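Local structure of outer membrane protein (Tpn50) (Borrelia burgdorferi, 3OON) at residues A[18-23]-A[112-117]; A[52-57]-A[118-123]. The protein probably binds peptidoglycan through this C-terminal OmpA-like domain, which would tie the outer membrane to the cell wall. All coordinates share one frame; numbering follows the deposited sequence. Where two conformers were deposited one is given.

Overall arrangement
Both contacts use the strand 114-122, which runs through the middle of the mixed sheet. Contact 1 pairs its first half with the strand 12-20 on one side. Contact 2 pairs its second half with the strand 51-55 on the other side. Their centres lie about 15 Å apart, and they touch where Val-117 CG1 comes within 4.0 Å of Ile-53 CG2 and Arg-116 O within 3.3 Å of His-56 CD2. A sulfate ion, probably from the crystallisation liquor, joins them. It binds Arg-115 of contact 1, Arg-73, and the backbone N-H groups of Glu-58 and Gln-59, just beyond segment 52-57. This is probably the peptidoglycan-binding site, as in other OmpA-like domains.

Contact 1. Residues A[18-23]-A[112-117]; sequences DIEFYP and AKNRRV. With SO4 (sulfate ion), chain B.
The Phe-21 ring turns its edge to Arg-115 and Val-117. CD2 lies 3.9 Å from Arg-115 CB, and CE2 lies 4.2 Å from Val-117 CG2, also near the ring plane. Ile-19 CG2 lies over one face of the ring, toward the rim.

Lys-113 and Glu-20 cross obliquely. Lys-113 CB lies 3.0 Å from Phe-21 O, and its CD passes Glu-20 OE1 at 3.7 Å. Glu-20 turns its carboxylate steeply to the Asn-114 amide, and its CG comes 3.2 Å from Asn-114 OD1. In the conformer given, the Asp-18 carboxylate stacks on this amide, the planes 15° apart. That conformer also meets Asn-1 and Lys-35. Asn-114 ND2 hydrogen-bonds to Asn-1.

Arg-115 bends at chi2, which swings CD aside. Its NH1 donates to the carbonyls of Ala-112 and Asn-114, while NE and NH2 grip the sulfate, NE to O2 at 2.8 Å. The backbones of Ile-19 and Arg-115 form a hydrogen-bonded pair, and Phe-21 N donates to Lys-113 O. A water joins Phe-21 O to Lys-113 O.

The strands 12-20 and 114-122 are antiparallel neighbours. Ile-19 packs on the helices 33-45 and 63-83. Phe-21 and Arg-115 both reach Arg-73 of helix 63-83.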
ATOM      1  N   ASP A  18      -5.892  -7.545   6.008  0.50 29.71           N
ATOM      2  CA  ASP A  18      -6.710  -8.523   6.717  0.50 30.56           C
ATOM      3  C   ASP A  18      -8.192  -8.318   6.442  0.50 31.09           C
ATOM      4  O   ASP A  18      -8.708  -7.195   6.481  0.50 31.85           O
ATOM      5  CB  ASP A  18      -6.411  -8.545   8.217  0.50 31.27           C
ATOM      6  CG  ASP A  18      -6.839  -7.279   8.908  0.50 32.38           C
ATOM      7  OD1 ASP A  18      -7.190  -6.319   8.202  0.50 34.14           O
ATOM      8  OD2 ASP A  18      -6.829  -7.241  10.157  0.50 34.34           O
ATOM      9  N   ILE A  19      -8.853  -9.433   6.162  1.00 31.15           N
ATOM     10  CA  ILE A  19     -10.241  -9.458   5.717  1.00 32.04           C
ATOM     11  C   ILE A  19     -10.999 -10.221   6.768  1.00 33.09           C
ATOM     12  O   ILE A  19     -10.593 -11.326   7.144  1.00 33.07           O
ATOM     13  CB  ILE A  19     -10.391 -10.209   4.363  1.00 31.91           C
ATOM     14  CG1 ILE A  19      -9.707  -9.448   3.217  1.00 31.74           C
ATOM     15  CG2 ILE A  19     -11.877 -10.522   4.048  1.00 32.56           C
ATOM     16  CD1 ILE A  19     -10.399  -8.144   2.780  1.00 33.40           C
ATOM     17  N   GLU A  20     -12.093  -9.637   7.246  1.00 34.21           N
ATOM     18  CA  GLU A  20     -12.969 -10.326   8.175  1.00 35.58           C
ATOM     19  C   GLU A  20     -13.770 -11.373   7.425  1.00 35.36           C
ATOM     20  O   GLU A  20     -14.481 -11.052   6.465  1.00 35.50           O
ATOM     21  CB  GLU A  20     -13.903  -9.339   8.868  1.00 36.68           C
ATOM     22  CG  GLU A  20     -13.194  -8.438   9.854  1.00 39.60           C
ATOM     23  CD  GLU A  20     -14.135  -7.739  10.821  1.00 43.56           C
ATOM     24  OE1 GLU A  20     -15.122  -8.355  11.278  1.00 44.26           O
ATOM     25  OE2 GLU A  20     -13.869  -6.564  11.135  1.00 46.57           O
ATOM     26  N   PHE A  21     -13.607 -12.625   7.845  1.00 35.01           N
ATOM     27  CA  PHE A  21     -14.437 -13.733   7.395  1.00 35.12           C
ATOM     28  C   PHE A  21     -15.307 -14.160   8.563  1.00 36.90           C
ATOM     29  O   PHE A  21     -14.896 -14.060   9.718  1.00 37.07           O
ATOM     30  CB  PHE A  21     -13.571 -14.926   6.973  1.00 34.05           C
ATOM     31  CG  PHE A  21     -12.786 -14.698   5.716  1.00 31.83           C
ATOM     32  CD1 PHE A  21     -13.366 -14.914   4.467  1.00 30.28           C
ATOM     33  CD2 PHE A  21     -11.461 -14.294   5.778  1.00 31.48           C
ATOM     34  CE1 PHE A  21     -12.626 -14.712   3.290  1.00 29.45           C
ATOM     35  CE2 PHE A  21     -10.716 -14.091   4.614  1.00 30.06           C
ATOM     36  CZ  PHE A  21     -11.300 -14.297   3.372  1.00 29.47           C
ATOM     37  N   TYR A  22     -16.509 -14.634   8.274  1.00 38.61           N
ATOM     38  CA  TYR A  22     -17.328 -15.216   9.329  1.00 40.42           C
ATOM     39  C   TYR A  22     -16.621 -16.451   9.887  1.00 41.03           C
ATOM     40  O   TYR A  22     -15.890 -17.118   9.153  1.00 40.42           O
ATOM     41  CB  TYR A  22     -18.719 -15.537   8.803  1.00 41.21           C
ATOM     42  CG  TYR A  22     -19.568 -14.298   8.600  1.00 41.89           C
ATOM     43  CD1 TYR A  22     -20.070 -13.583   9.696  1.00 43.54           C
ATOM     44  CD2 TYR A  22     -19.868 -13.839   7.321  1.00 41.78           C
ATOM     45  CE1 TYR A  22     -20.855 -12.442   9.516  1.00 44.02           C
ATOM     46  CE2 TYR A  22     -20.652 -12.699   7.127  1.00 43.27           C
ATOM     47  CZ  TYR A  22     -21.143 -12.008   8.231  1.00 43.91           C
ATOM     48  OH  TYR A  22     -21.915 -10.877   8.052  1.00 44.68           O
ATOM     49  N   PRO A  23     -16.823 -16.752  11.189  1.00 42.26           N
ATOM     50  CA  PRO A  23     -16.041 -17.797  11.862  1.00 42.41           C
ATOM     51  C   PRO A  23     -16.031 -19.103  11.077  1.00 41.77           C
ATOM     52  O   PRO A  23     -17.090 -19.556  10.631  1.00 42.42           O
ATOM     53  CB  PRO A  23     -16.775 -17.998  13.195  1.00 43.48           C
ATOM     54  CG  PRO A  23     -17.521 -16.731  13.429  1.00 44.21           C
ATOM     55  CD  PRO A  23     -17.831 -16.145  12.079  1.00 43.23           C
ATOM     56  N   ALA A 112     -11.734  -9.621  15.182  1.00 48.86           N
ATOM     57  CA  ALA A 112     -11.506 -10.998  15.619  1.00 48.45           C
ATOM     58  C   ALA A 112     -11.744 -11.986  14.485  1.00 47.49           C
ATOM     59  O   ALA A 112     -11.102 -13.038  14.429  1.00 47.60           O
ATOM     60  CB  ALA A 112     -12.394 -11.333  16.807  1.00 49.70           C
ATOM     61  N   LYS A 113     -12.675 -11.644  13.593  1.00 46.49           N
ATOM     62  CA  LYS A 113     -12.942 -12.426  12.383  1.00 44.89           C
ATOM     63  C   LYS A 113     -11.820 -12.221  11.359  1.00 43.26           C
ATOM     64  O   LYS A 113     -11.715 -12.967  10.374  1.00 42.24           O
ATOM     65  CB  LYS A 113     -14.275 -12.005  11.761  1.00 45.30           C
ATOM     66  CG  LYS A 113     -15.521 -12.336  12.584  1.00 47.34           C
ATOM     67  CD  LYS A 113     -16.742 -11.634  11.988  1.00 49.94           C
ATOM     68  CE  LYS A 113     -17.766 -11.225  13.052  1.00 52.07           C
ATOM     69  NZ  LYS A 113     -18.418 -12.400  13.706  1.00 53.73           N
ATOM     70  N   ASN A 114     -10.991 -11.203  11.603  1.00 42.29           N
ATOM     71  CA  ASN A 114      -9.885 -10.834  10.710  1.00 41.14           C
ATOM     72  C   ASN A 114      -8.868 -11.945  10.445  1.00 39.36           C
ATOM     73  O   ASN A 114      -8.261 -12.488  11.368  1.00 39.12           O
ATOM     74  CB  ASN A 114      -9.151  -9.594  11.237  1.00 41.84           C
ATOM     75  CG  ASN A 114      -9.686  -8.297  10.653  1.00 44.17           C
ATOM     76  OD1 ASN A 114     -10.034  -8.218   9.468  1.00 46.91           O
ATOM     77  ND2 ASN A 114      -9.716  -7.257  11.473  1.00 46.12           N
ATOM     78  N   ARG A 115      -8.677 -12.252   9.164  1.00 37.65           N
ATOM     79  CA  ARG A 115      -7.698 -13.242   8.734  1.00 35.73           C
ATOM     80  C   ARG A 115      -6.787 -12.662   7.648  1.00 34.80           C
ATOM     81  O   ARG A 115      -7.221 -11.858   6.812  1.00 33.81           O
ATOM     82  CB  ARG A 115      -8.392 -14.501   8.206  1.00 35.63           C
ATOM     83  CG  ARG A 115      -9.189 -15.280   9.244  1.00 36.46           C
ATOM     84  CD  ARG A 115      -8.280 -15.835  10.317  1.00 36.53           C
ATOM     85  NE  ARG A 115      -9.027 -16.563  11.344  1.00 38.82           N
ATOM     86  CZ  ARG A 115      -9.560 -16.010  12.436  1.00 40.95           C
ATOM     87  NH1 ARG A 115      -9.452 -14.700  12.666  1.00 41.99           N
ATOM     88  NH2 ARG A 115     -10.220 -16.769  13.301  1.00 41.88           N
ATOM     89  N   ARG A 116      -5.532 -13.096   7.669  1.00 33.87           N
ATOM     90  CA  ARG A 116      -4.508 -12.593   6.775  1.00 33.04           C
ATOM     91  C   ARG A 116      -4.732 -13.093   5.354  1.00 31.66           C
ATOM     92  O   ARG A 116      -5.006 -14.277   5.132  1.00 30.78           O
ATOM     93  CB  ARG A 116      -3.121 -13.024   7.262  1.00 34.00           C
ATOM     94  CG  ARG A 116      -2.690 -12.410   8.610  1.00 37.94           C
ATOM     95  CD  ARG A 116      -1.347 -12.975   9.072  1.00 43.44           C
ATOM     96  NE  ARG A 116      -0.464 -13.245   7.932  1.00 48.09           N
ATOM     97  CZ  ARG A 116      -0.022 -14.450   7.571  1.00 48.97           C
ATOM     98  NH1 ARG A 116      -0.341 -15.536   8.271  1.00 48.58           N
ATOM     99  NH2 ARG A 116       0.763 -14.559   6.509  1.00 50.61           N
ATOM    100  N   VAL A 117      -4.632 -12.163   4.404  1.00 30.38           N
ATOM    101  CA  VAL A 117      -4.623 -12.477   2.978  1.00 29.28           C
ATOM    102  C   VAL A 117      -3.473 -11.686   2.390  1.00 28.51           C
ATOM    103  O   VAL A 117      -3.189 -10.559   2.810  1.00 29.03           O
ATOM    104  CB  VAL A 117      -5.943 -12.091   2.238  1.00 29.60           C
ATOM    105  CG1 VAL A 117      -5.909 -12.567   0.774  1.00 29.41           C
ATOM    106  CG2 VAL A 117      -7.156 -12.683   2.903  1.00 31.03           C
TER
HETATM  107  S   SO4 B 401      -9.857 -20.140  11.202  1.00 38.67           S
HETATM  108  O1  SO4 B 401     -10.203 -19.607  12.518  1.00 38.65           O
HETATM  109  O2  SO4 B 401      -8.977 -19.213  10.500  1.00 37.20           O
HETATM  110  O3  SO4 B 401      -9.172 -21.416  11.405  1.00 39.61           O
HETATM  111  O4  SO4 B 401     -11.085 -20.365  10.448  1.00 38.63           O
HETATM  112  O   HOH W   1     -12.967 -15.514  10.725  1.00 40.09           O

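Contact 2. Residues A[52-57]-A[118-123]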
ATOM      1  N   LEU A  52      -0.891 -13.543  -7.438  1.00 23.20           N
ATOM      2  CA  LEU A  52      -0.949 -14.707  -6.559  1.00 23.10           C
ATOM      3  C   LEU A  52      -1.721 -14.306  -5.316  1.00 23.21           C
ATOM      4  O   LEU A  52      -1.381 -13.295  -4.682  1.00 23.87           O
ATOM      5  CB  LEU A  52       0.475 -15.131  -6.176  1.00 23.25           C
ATOM      6  CG  LEU A  52       0.641 -16.051  -4.961  1.00 23.35           C
ATOM      7  CD1 LEU A  52       0.090 -17.432  -5.265  1.00 25.56           C
ATOM      8  CD2 LEU A  52       2.118 -16.150  -4.611  1.00 26.22           C
ATOM      9  N   ILE A  53      -2.758 -15.075  -4.977  1.00 22.49           N
ATOM     10  CA  ILE A  53      -3.576 -14.787  -3.806  1.00 22.08           C
ATOM     11  C   ILE A  53      -3.384 -15.917  -2.813  1.00 22.30           C
ATOM     12  O   ILE A  53      -3.626 -17.089  -3.147  1.00 23.02           O
ATOM     13  CB  ILE A  53      -5.078 -14.660  -4.131  1.00 22.01           C
ATOM     14  CG1 ILE A  53      -5.301 -13.697  -5.302  1.00 21.01           C
ATOM     15  CG2 ILE A  53      -5.852 -14.228  -2.865  1.00 22.24           C
ATOM     16  CD1 ILE A  53      -6.769 -13.443  -5.620  1.00 22.54           C
ATOM     17  N   GLU A  54      -2.954 -15.567  -1.603  1.00 22.33           N
ATOM     18  CA  GLU A  54      -2.601 -16.554  -0.582  1.00 23.38           C
ATOM     19  C   GLU A  54      -3.499 -16.419   0.638  1.00 23.27           C
ATOM     20  O   GLU A  54      -3.635 -15.317   1.200  1.00 24.16           O
ATOM     21  CB  GLU A  54      -1.134 -16.393  -0.172  1.00 23.63           C
ATOM     22  CG  GLU A  54      -0.159 -16.575  -1.330  1.00 26.30           C
ATOM     23  CD  GLU A  54       1.274 -16.378  -0.918  1.00 29.98           C
ATOM     24  OE1 GLU A  54       1.771 -15.231  -1.003  1.00 32.82           O
ATOM     25  OE2 GLU A  54       1.908 -17.371  -0.505  1.00 33.34           O
ATOM     26  N   GLY A  55      -4.128 -17.528   1.017  1.00 23.81           N
ATOM     27  CA  GLY A  55      -5.089 -17.564   2.117  1.00 24.39           C
ATOM     28  C   GLY A  55      -4.517 -18.268   3.332  1.00 25.57           C
ATOM     29  O   GLY A  55      -3.578 -19.076   3.218  1.00 25.24           O
ATOM     30  N   HIS A  56      -5.092 -17.963   4.495  1.00 26.64           N
ATOM     31  CA  HIS A  56      -4.616 -18.487   5.760  1.00 27.80           C
ATOM     32  C   HIS A  56      -5.761 -18.795   6.713  1.00 28.84           C
ATOM     33  O   HIS A  56      -6.836 -18.169   6.675  1.00 29.19           O
ATOM     34  CB  HIS A  56      -3.659 -17.497   6.450  1.00 28.21           C
ATOM     35  CG  HIS A  56      -2.480 -17.107   5.616  1.00 29.10           C
ATOM     36  ND1 HIS A  56      -1.267 -17.757   5.687  1.00 29.48           N
ATOM     37  CD2 HIS A  56      -2.329 -16.129   4.692  1.00 28.52           C
ATOM     38  CE1 HIS A  56      -0.419 -17.198   4.843  1.00 29.48           C
ATOM     39  NE2 HIS A  56      -1.038 -16.206   4.227  1.00 29.29           N
ATOM     40  N   THR A  57      -5.513 -19.781   7.565  1.00 29.93           N
ATOM     41  CA  THR A  57      -6.376 -20.072   8.690  1.00 30.77           C
ATOM     42  C   THR A  57      -5.550 -19.900   9.954  1.00 32.06           C
ATOM     43  O   THR A  57      -4.327 -19.767   9.889  1.00 31.17           O
ATOM     44  CB  THR A  57      -6.915 -21.510   8.644  1.00 30.81           C
ATOM     45  OG1 THR A  57      -5.823 -22.413   8.438  1.00 31.47           O
ATOM     46  CG2 THR A  57      -7.907 -21.681   7.512  1.00 30.60           C
ATOM     47  N   GLU A 118      -2.791 -12.285   1.428  1.00 26.90           N
ATOM     48  CA  GLU A 118      -1.775 -11.572   0.700  1.00 26.12           C
ATOM     49  C   GLU A 118      -2.123 -11.703  -0.754  1.00 24.40           C
ATOM     50  O   GLU A 118      -2.624 -12.750  -1.187  1.00 24.19           O
ATOM     51  CB  GLU A 118      -0.382 -12.145   0.954  1.00 26.91           C
ATOM     52  CG  GLU A 118       0.143 -11.922   2.363  1.00 29.31           C
ATOM     53  CD  GLU A 118      -0.148 -13.100   3.272  1.00 32.81           C
ATOM     54  OE1 GLU A 118       0.066 -14.263   2.832  1.00 34.01           O
ATOM     55  OE2 GLU A 118      -0.591 -12.858   4.420  1.00 35.21           O
ATOM     56  N   ILE A 119      -1.876 -10.634  -1.495  1.00 23.19           N
ATOM     57  CA  ILE A 119      -1.949 -10.664  -2.939  1.00 22.63           C
ATOM     58  C   ILE A 119      -0.634 -10.100  -3.467  1.00 23.50           C
ATOM     59  O   ILE A 119      -0.211  -8.998  -3.075  1.00 25.27           O
ATOM     60  CB  ILE A 119      -3.116  -9.831  -3.471  1.00 22.72           C
ATOM     61  CG1 ILE A 119      -4.456 -10.423  -3.025  1.00 22.75           C
ATOM     62  CG2 ILE A 119      -3.058  -9.758  -5.004  1.00 22.34           C
ATOM     63  CD1 ILE A 119      -5.683  -9.595  -3.420  1.00 24.27           C
ATOM     64  N   THR A 120       0.026 -10.851  -4.335  1.00 23.70           N
ATOM     65  CA  THR A 120       1.271 -10.387  -4.939  1.00 24.69           C
ATOM     66  C   THR A 120       1.064 -10.046  -6.411  1.00 24.83           C
ATOM     67  O   THR A 120       0.583 -10.877  -7.181  1.00 24.87           O
ATOM     68  CB  THR A 120       2.393 -11.419  -4.767  1.00 24.99           C
ATOM     69  OG1 THR A 120       2.576 -11.682  -3.368  1.00 26.20           O
ATOM     70  CG2 THR A 120       3.717 -10.901  -5.341  1.00 26.48           C
ATOM     71  N   ILE A 121       1.419  -8.820  -6.785  1.00 25.37           N
ATOM     72  CA  ILE A 121       1.430  -8.432  -8.194  1.00 26.72           C
ATOM     73  C   ILE A 121       2.728  -8.987  -8.746  1.00 28.44           C
ATOM     74  O   ILE A 121       3.815  -8.488  -8.432  1.00 29.13           O
ATOM     75  CB  ILE A 121       1.343  -6.910  -8.393  1.00 26.12           C
ATOM     76  CG1 ILE A 121       0.114  -6.350  -7.663  1.00 26.14           C
ATOM     77  CG2 ILE A 121       1.263  -6.579  -9.889  1.00 27.40           C
ATOM     78  CD1 ILE A 121       0.091  -4.822  -7.559  1.00 27.54           C
ATOM     79  N   LEU A 122       2.612 -10.059  -9.525  1.00 30.31           N
ATOM     80  CA  LEU A 122       3.782 -10.806  -9.980  1.00 32.55           C
ATOM     81  C   LEU A 122       4.508 -10.063 -11.082  1.00 34.79           C
ATOM     82  O   LEU A 122       3.884  -9.504 -11.983  1.00 35.12           O
ATOM     83  CB  LEU A 122       3.381 -12.206 -10.461  1.00 32.45           C
ATOM     84  CG  LEU A 122       2.669 -13.101  -9.442  1.00 31.43           C
ATOM     85  CD1 LEU A 122       2.174 -14.362 -10.125  1.00 31.52           C
ATOM     86  CD2 LEU A 122       3.575 -13.437  -8.233  1.00 31.89           C
ATOM     87  N   ASN A 123       5.831 -10.071 -10.993  1.00 37.70           N
ATOM     88  CA  ASN A 123       6.690  -9.395 -11.960  1.00 40.60           C
ATOM     89  C   ASN A 123       6.423  -9.767 -13.416  1.00 41.78           C
ATOM     90  O   ASN A 123       6.161  -8.885 -14.247  1.00 43.46           O
ATOM     91  CB  ASN A 123       8.152  -9.643 -11.610  1.00 41.95           C
ATOM     92  CG  ASN A 123       8.755  -8.506 -10.825  1.00 44.35           C
ATOM     93  OD1 ASN A 123       8.902  -8.587  -9.604  1.00 46.46           O
ATOM     94  ND2 ASN A 123       9.107  -7.426 -11.524  1.00 47.63           N
TER
HETATM   95  O   HOH W   2       0.598 -13.248  -2.295  1.00 27.21           O
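Glu-118 sets its CG beside the backbone N, and its chain bends at chi2 (94°), which turns CD out of an extended course. The carboxylate ends close to His-56. His-56 NE2 donates to Glu-118 OE1 at 2.6 Å with an N-H...O angle of 160°. OE1 receives it on its syn lone pair and lies near the ring plane, at the edge. The ring and carboxylate planes are 56° apart. The other oxygen, OE2, makes a salt bridge to Arg-116.

Glu-54 lies on the same face as Glu-118, and the two OE1 atoms are 4.3 Å apart. This like-charge pair is probably eased by His-56 NE2 on Glu-118 OE1 and by a water on Glu-54 OE1. The water also donates to Leu-52 O and accepts from Thr-120 OG1. Glu-54 OE2 is hydrogen-bonded to Trp-97 NE1.

On the opposite face Ile-53 and Ile-119 lie side by side and point the same way, with Ile-53 CG2 4.1 Å from Ile-119 CG1. Ile-53 also touches Ala-74 of helix 63-83. Near the chain end, Leu-122 CD2 packs on Leu-52 CB at 4.1 Å.

Four backbone hydrogen bonds join the strands. Leu-52 and Thr-120 exchange one pair, and Glu-54 and Glu-118 the other. Ile-53 and Ile-119 form the non-hydrogen-bonded pair between them.

The strand 51-55 has the antiparallel strand 114-122 on one side and the parallel strand 92-96 on the other. Ile-53 and Ile-119 are on the face toward helix 63-83. The other face carries Glu-54, Glu-118 and Thr-120 together with Leu-52. Gly-55 ends the strand, and His-56 and Thr-57 lead on to Glu-58 and Gln-59. Their N-H groups bind the sulfate together with Arg-73 and Arg-115, at the probable peptidoglycan-binding site of this OmpA-like domain.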